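Local coordinates for integron cassette protein Vpc_cass2 (PDB 3JRT) that is of unknown function but is encoded on a mobile integron gene cassette and folds as an all-helical protein that pairs with a second copy of itself, at residues Asp51-Ala56 with Thr65-Ile70; Thr171-Ser176 with Val180-Arg185. One frame throughout, in Å; residues are numbered along the deposited sequence. Where two conformers were deposited one is given.

Contact 1 (Asp51-Ala56 with Thr65-Ile70)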
# COMPACT_ATOMS: atom_id res chain seq x y z
N ASP A 51 2.15 -16.30 1.35
CA ASP A 51 0.97 -17.03 1.83
C ASP A 51 0.01 -17.30 0.67
O ASP A 51 -0.40 -18.44 0.45
CB ASP A 51 0.25 -16.27 2.95
CG ASP A 51 0.98 -16.37 4.27
OD1 ASP A 51 1.96 -17.13 4.34
OD2 ASP A 51 0.57 -15.67 5.24
N TYR A 52 -0.33 -16.26 -0.08
CA TYR A 52 -1.29 -16.40 -1.17
C TYR A 52 -0.74 -17.21 -2.35
O TYR A 52 -1.47 -17.98 -2.96
CB TYR A 52 -1.88 -15.05 -1.61
CG TYR A 52 -2.93 -14.58 -0.65
CD1 TYR A 52 -2.61 -13.79 0.44
CD2 TYR A 52 -4.26 -14.98 -0.79
CE1 TYR A 52 -3.58 -13.39 1.35
CE2 TYR A 52 -5.24 -14.58 0.10
CZ TYR A 52 -4.89 -13.79 1.17
OH TYR A 52 -5.85 -13.40 2.07
N GLU A 53 0.55 -17.07 -2.63
CA GLU A 53 1.18 -17.88 -3.66
C GLU A 53 1.16 -19.35 -3.28
O GLU A 53 1.30 -20.21 -4.13
CB GLU A 53 2.60 -17.39 -3.94
CG GLU A 53 2.64 -16.16 -4.83
CD GLU A 53 1.96 -16.40 -6.18
OE1 GLU A 53 2.41 -17.29 -6.93
OE2 GLU A 53 0.98 -15.69 -6.49
N GLY A 54 0.98 -19.64 -2.00
CA GLY A 54 0.91 -21.01 -1.54
C GLY A 54 -0.46 -21.62 -1.81
O GLY A 54 -0.71 -22.78 -1.49
N LYS A 55 -1.37 -20.83 -2.37
CA LYS A 55 -2.70 -21.34 -2.71
C LYS A 55 -2.79 -21.56 -4.21
O LYS A 55 -3.20 -20.66 -4.96
CB LYS A 55 -3.79 -20.40 -2.19
CG LYS A 55 -3.75 -20.24 -0.69
CD LYS A 55 -4.64 -19.13 -0.16
CE LYS A 55 -4.48 -19.02 1.36
NZ LYS A 55 -5.23 -17.88 1.95
N ALA A 56 -2.40 -22.75 -4.64
CA ALA A 56 -2.29 -23.12 -6.05
C ALA A 56 -3.48 -22.71 -6.92
O ALA A 56 -3.30 -22.28 -8.06
CB ALA A 56 -2.00 -24.63 -6.21
N THR A 65 -7.44 -11.87 -12.08
CA THR A 65 -7.67 -10.52 -11.57
C THR A 65 -7.38 -10.45 -10.08
O THR A 65 -6.66 -9.56 -9.61
CB THR A 65 -9.12 -10.06 -11.81
OG1 THR A 65 -9.45 -10.28 -13.18
CG2 THR A 65 -9.27 -8.59 -11.48
N LYS A 66 -7.95 -11.40 -9.34
CA LYS A 66 -7.76 -11.42 -7.90
C LYS A 66 -6.28 -11.60 -7.60
O LYS A 66 -5.70 -10.86 -6.81
CB LYS A 66 -8.57 -12.54 -7.24
CG LYS A 66 -8.14 -12.78 -5.80
CD LYS A 66 -9.10 -13.71 -5.09
CE LYS A 66 -8.68 -13.90 -3.63
NZ LYS A 66 -9.68 -14.67 -2.84
N ARG A 67 -5.66 -12.59 -8.24
CA ARG A 67 -4.24 -12.81 -8.01
C ARG A 67 -3.42 -11.55 -8.29
O ARG A 67 -2.57 -11.18 -7.51
CB ARG A 67 -3.74 -13.99 -8.83
CG ARG A 67 -2.31 -14.36 -8.53
CD ARG A 67 -1.91 -15.69 -9.17
NE ARG A 67 -0.51 -15.99 -8.91
CZ ARG A 67 0.48 -15.64 -9.71
NH1 ARG A 67 0.21 -15.00 -10.85
NH2 ARG A 67 1.73 -15.93 -9.40
N GLN A 68 -3.67 -10.89 -9.41
CA GLN A 68 -2.98 -9.64 -9.71
C GLN A 68 -3.18 -8.59 -8.62
O GLN A 68 -2.28 -7.82 -8.29
CB GLN A 68 -3.43 -9.08 -11.07
CG GLN A 68 -2.79 -9.73 -12.26
CD GLN A 68 -3.37 -9.24 -13.61
OE1 GLN A 68 -3.11 -9.84 -14.66
NE2 GLN A 68 -4.15 -8.14 -13.57
N CYS A 69 -4.38 -8.56 -8.05
CA CYS A 69 -4.68 -7.56 -7.04
C CYS A 69 -3.85 -7.79 -5.78
O CYS A 69 -3.40 -6.84 -5.15
CB CYS A 69 -6.19 -7.56 -6.72
SG CYS A 69 -7.18 -6.83 -8.02
N ILE A 70 -3.64 -9.06 -5.45
CA ILE A 70 -2.78 -9.43 -4.33
C ILE A 70 -1.34 -8.99 -4.58
O ILE A 70 -0.69 -8.44 -3.69
CB ILE A 70 -2.83 -10.95 -4.06
CG1 ILE A 70 -4.22 -11.35 -3.59
CG2 ILE A 70 -1.82 -11.34 -2.99
CD1 ILE A 70 -4.49 -12.86 -3.65

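Contact 2 (Thr171-Ser176 with Val180-Arg185)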
# COMPACT_ATOMS: atom_id res chain seq x y z
N THR A 171 20.02 -16.49 9.62
CA THR A 171 20.31 -15.86 8.34
C THR A 171 21.38 -14.80 8.53
O THR A 171 21.32 -14.03 9.49
CB THR A 171 19.03 -15.20 7.75
OG1 THR A 171 18.24 -16.19 7.08
CG2 THR A 171 19.38 -14.07 6.78
N ASP A 172 22.37 -14.78 7.65
CA ASP A 172 23.32 -13.68 7.66
C ASP A 172 22.52 -12.42 7.39
O ASP A 172 21.96 -12.25 6.30
CB ASP A 172 24.40 -13.88 6.60
CG ASP A 172 25.40 -12.74 6.56
OD1 ASP A 172 25.19 -11.73 7.27
OD2 ASP A 172 26.40 -12.84 5.81
N LYS A 173 22.46 -11.54 8.38
CA LYS A 173 21.61 -10.35 8.27
C LYS A 173 22.15 -9.34 7.26
O LYS A 173 21.47 -8.38 6.92
CB LYS A 173 21.39 -9.72 9.65
CG LYS A 173 20.56 -10.61 10.57
CD LYS A 173 19.84 -9.82 11.65
CE LYS A 173 18.65 -10.62 12.17
NZ LYS A 173 18.02 -10.01 13.37
N SER A 174 23.37 -9.57 6.79
CA SER A 174 23.93 -8.79 5.70
C SER A 174 23.28 -9.17 4.38
O SER A 174 23.44 -8.47 3.38
CB SER A 174 25.44 -9.04 5.58
OG SER A 174 26.07 -8.85 6.83
N GLU A 175 22.57 -10.28 4.38
CA GLU A 175 22.13 -10.89 3.13
C GLU A 175 20.69 -10.55 2.75
O GLU A 175 20.17 -11.08 1.77
CB GLU A 175 22.35 -12.40 3.17
CG GLU A 175 23.80 -12.78 3.45
CD GLU A 175 24.41 -13.67 2.38
OE1 GLU A 175 23.65 -14.19 1.53
OE2 GLU A 175 25.65 -13.85 2.39
N SER A 176 20.04 -9.68 3.53
CA SER A 176 18.70 -9.22 3.19
C SER A 176 18.46 -7.78 3.64
O SER A 176 19.03 -7.32 4.62
CB SER A 176 17.62 -10.15 3.75
OG SER A 176 17.40 -9.93 5.13
N VAL A 180 19.48 -6.04 7.22
CA VAL A 180 20.30 -4.84 7.26
C VAL A 180 19.58 -3.73 8.00
O VAL A 180 20.18 -2.98 8.76
CB VAL A 180 20.70 -4.39 5.84
CG1 VAL A 180 21.19 -2.96 5.85
CG2 VAL A 180 21.78 -5.32 5.27
N ILE A 181 18.27 -3.63 7.79
CA ILE A 181 17.53 -2.56 8.41
C ILE A 181 17.45 -2.83 9.90
O ILE A 181 17.44 -1.90 10.70
CB ILE A 181 16.13 -2.38 7.80
CG1 ILE A 181 16.22 -1.80 6.39
CG2 ILE A 181 15.26 -1.48 8.70
CD1 ILE A 181 14.91 -1.72 5.69
N GLU A 182 17.42 -4.11 10.26
CA GLU A 182 17.45 -4.54 11.66
C GLU A 182 18.83 -4.30 12.29
O GLU A 182 18.94 -3.98 13.47
CB GLU A 182 17.07 -6.02 11.74
CG GLU A 182 16.97 -6.56 13.15
CD GLU A 182 16.23 -7.87 13.22
OE1 GLU A 182 15.81 -8.38 12.16
OE2 GLU A 182 16.06 -8.41 14.34
N LEU A 183 19.89 -4.45 11.49
CA LEU A 183 21.25 -4.16 11.94
C LEU A 183 21.34 -2.72 12.41
O LEU A 183 22.00 -2.43 13.42
CB LEU A 183 22.23 -4.36 10.79
CG LEU A 183 23.36 -5.37 11.00
CD1 LEU A 183 22.81 -6.69 11.49
CD2 LEU A 183 24.14 -5.55 9.70
N LEU A 184 20.69 -1.82 11.67
CA LEU A 184 20.71 -0.40 12.00
C LEU A 184 19.79 -0.11 13.18
O LEU A 184 20.20 0.55 14.14
CB LEU A 184 20.29 0.44 10.80
CG LEU A 184 20.98 0.11 9.48
CD1 LEU A 184 20.52 1.05 8.39
CD2 LEU A 184 22.47 0.21 9.64
N ARG A 185 18.56 -0.60 13.14
CA ARG A 185 17.64 -0.33 14.24
C ARG A 185 18.28 -0.68 15.58
O ARG A 185 18.36 0.15 16.47
CB ARG A 185 16.32 -1.08 14.08
CG ARG A 185 15.28 -0.69 15.15
CD ARG A 185 14.29 -1.81 15.38
NE ARG A 185 14.98 -3.07 15.63
CZ ARG A 185 14.37 -4.25 15.69
NH1 ARG A 185 13.05 -4.32 15.51
NH2 ARG A 185 15.06 -5.35 15.92

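Contact 1 (Asp51-Ala56 with Thr65-Ile70)
Two flat groups meet at the salt bridge of Glu53 and Arg67, their planes turned 65° apart. At the edge of the Arg67 guanidinium, and in its plane, lies Glu53 OE1, which takes a nearly straight hydrogen bond from Arg67 NH2 (2.9 Å, 177° at the hydrogen). That donor comes to OE1 on the syn side, though well out of the carboxylate plane. The second arm is poorer: Arg67 NE stands 2.9 Å from Glu53 OE2, but the bond is bent and weak. Arg67 reaches across with CG anti to its backbone N (chi1 -174°) and a chain extended to NE, while the Glu53 chain folds at chi2 to present its carboxylate. Trp71 NE1 also donates to OE2 and Arg59 adds a salt bridge to OE1, so several donors hold the carboxylate and would probably stabilise its negative charge.

A third flat group, the Tyr52 ring, is met obliquely by Ile70, both branches coming from one side: CD1 lies 3.6 Å from ring CD2 and 3.8 Å from CG, and CG2 lies 4.0 Å from Tyr52 CB. Leu58 touches both side chains. At the far end of the ring, Tyr52 OH is hydrogen-bonded to Asp51 of the second subunit, and Ile44 of that subunit packs on Ile70. The arrangement is that of a helical hairpin, the end of helix 27-53 joined to the start of helix 64-91, with an apolar contact that forms part of the dimer interface and an ion pair alongside.

Contact 2 (Thr171-Ser176 with Val180-Arg185)
Lys173, the first residue of 171-176 to touch the helix, lays its CB against Leu183 CD1 at 3.8 Å. Beyond CG its chain is extended and carries the amine toward Glu182, whose CG stands anti to the backbone N (chi1 -176°). These charges form a salt bridge, although the exact place of NZ is uncertain; Arg185 NH2, 3.6 Å from Glu182 OE2, extends the network along the helix.

Ser174 contributes its carbonyl oxygen, 4.0 Å from Val180 CG2, and that oxygen also accepts from Tyr110 OH. The residue is tied back to its own loop by Asp172, whose OD1 accepts from Ser174 N at 2.9 Å, closing an Asx turn, and from Ser174 OG at 3.0 Å, both donors coming from the same face of the carboxylate plane. Last comes Ser176, whose O takes the Val180 N-H at 2.9 Å, with an angle of 160° at the hydrogen. Val180 CG2 rests 3.5 Å from the same Ser176 O, while Ile106, Tyr110 and Tyr85 also touch this side chain. Ser176 OG bonds to Gly179 N, the mark of a serine N-cap at the head of helix 177-188.

In the fold
Both contacts are partly buried, with two buried residues and none exposed among those that touch. Their elements differ: contact 1 pairs helix 27-53 with helix 64-91, whereas contact 2 ties a loop to the helix that follows it. Contact 1 touches the second subunit, its centre about 19 Å from the centre of the chain; the centre of contact 2 lies about 14 Å from the centre of the chain, and no other chain of the assembly touches that contact. Each pairs opposite charges beside apolar packing, less certainly placed in contact 2, where alone a backbone hydrogen bond crosses between the segments. Helices 27-53 and 64-91 connect them, since both also pack on residues of contact 2.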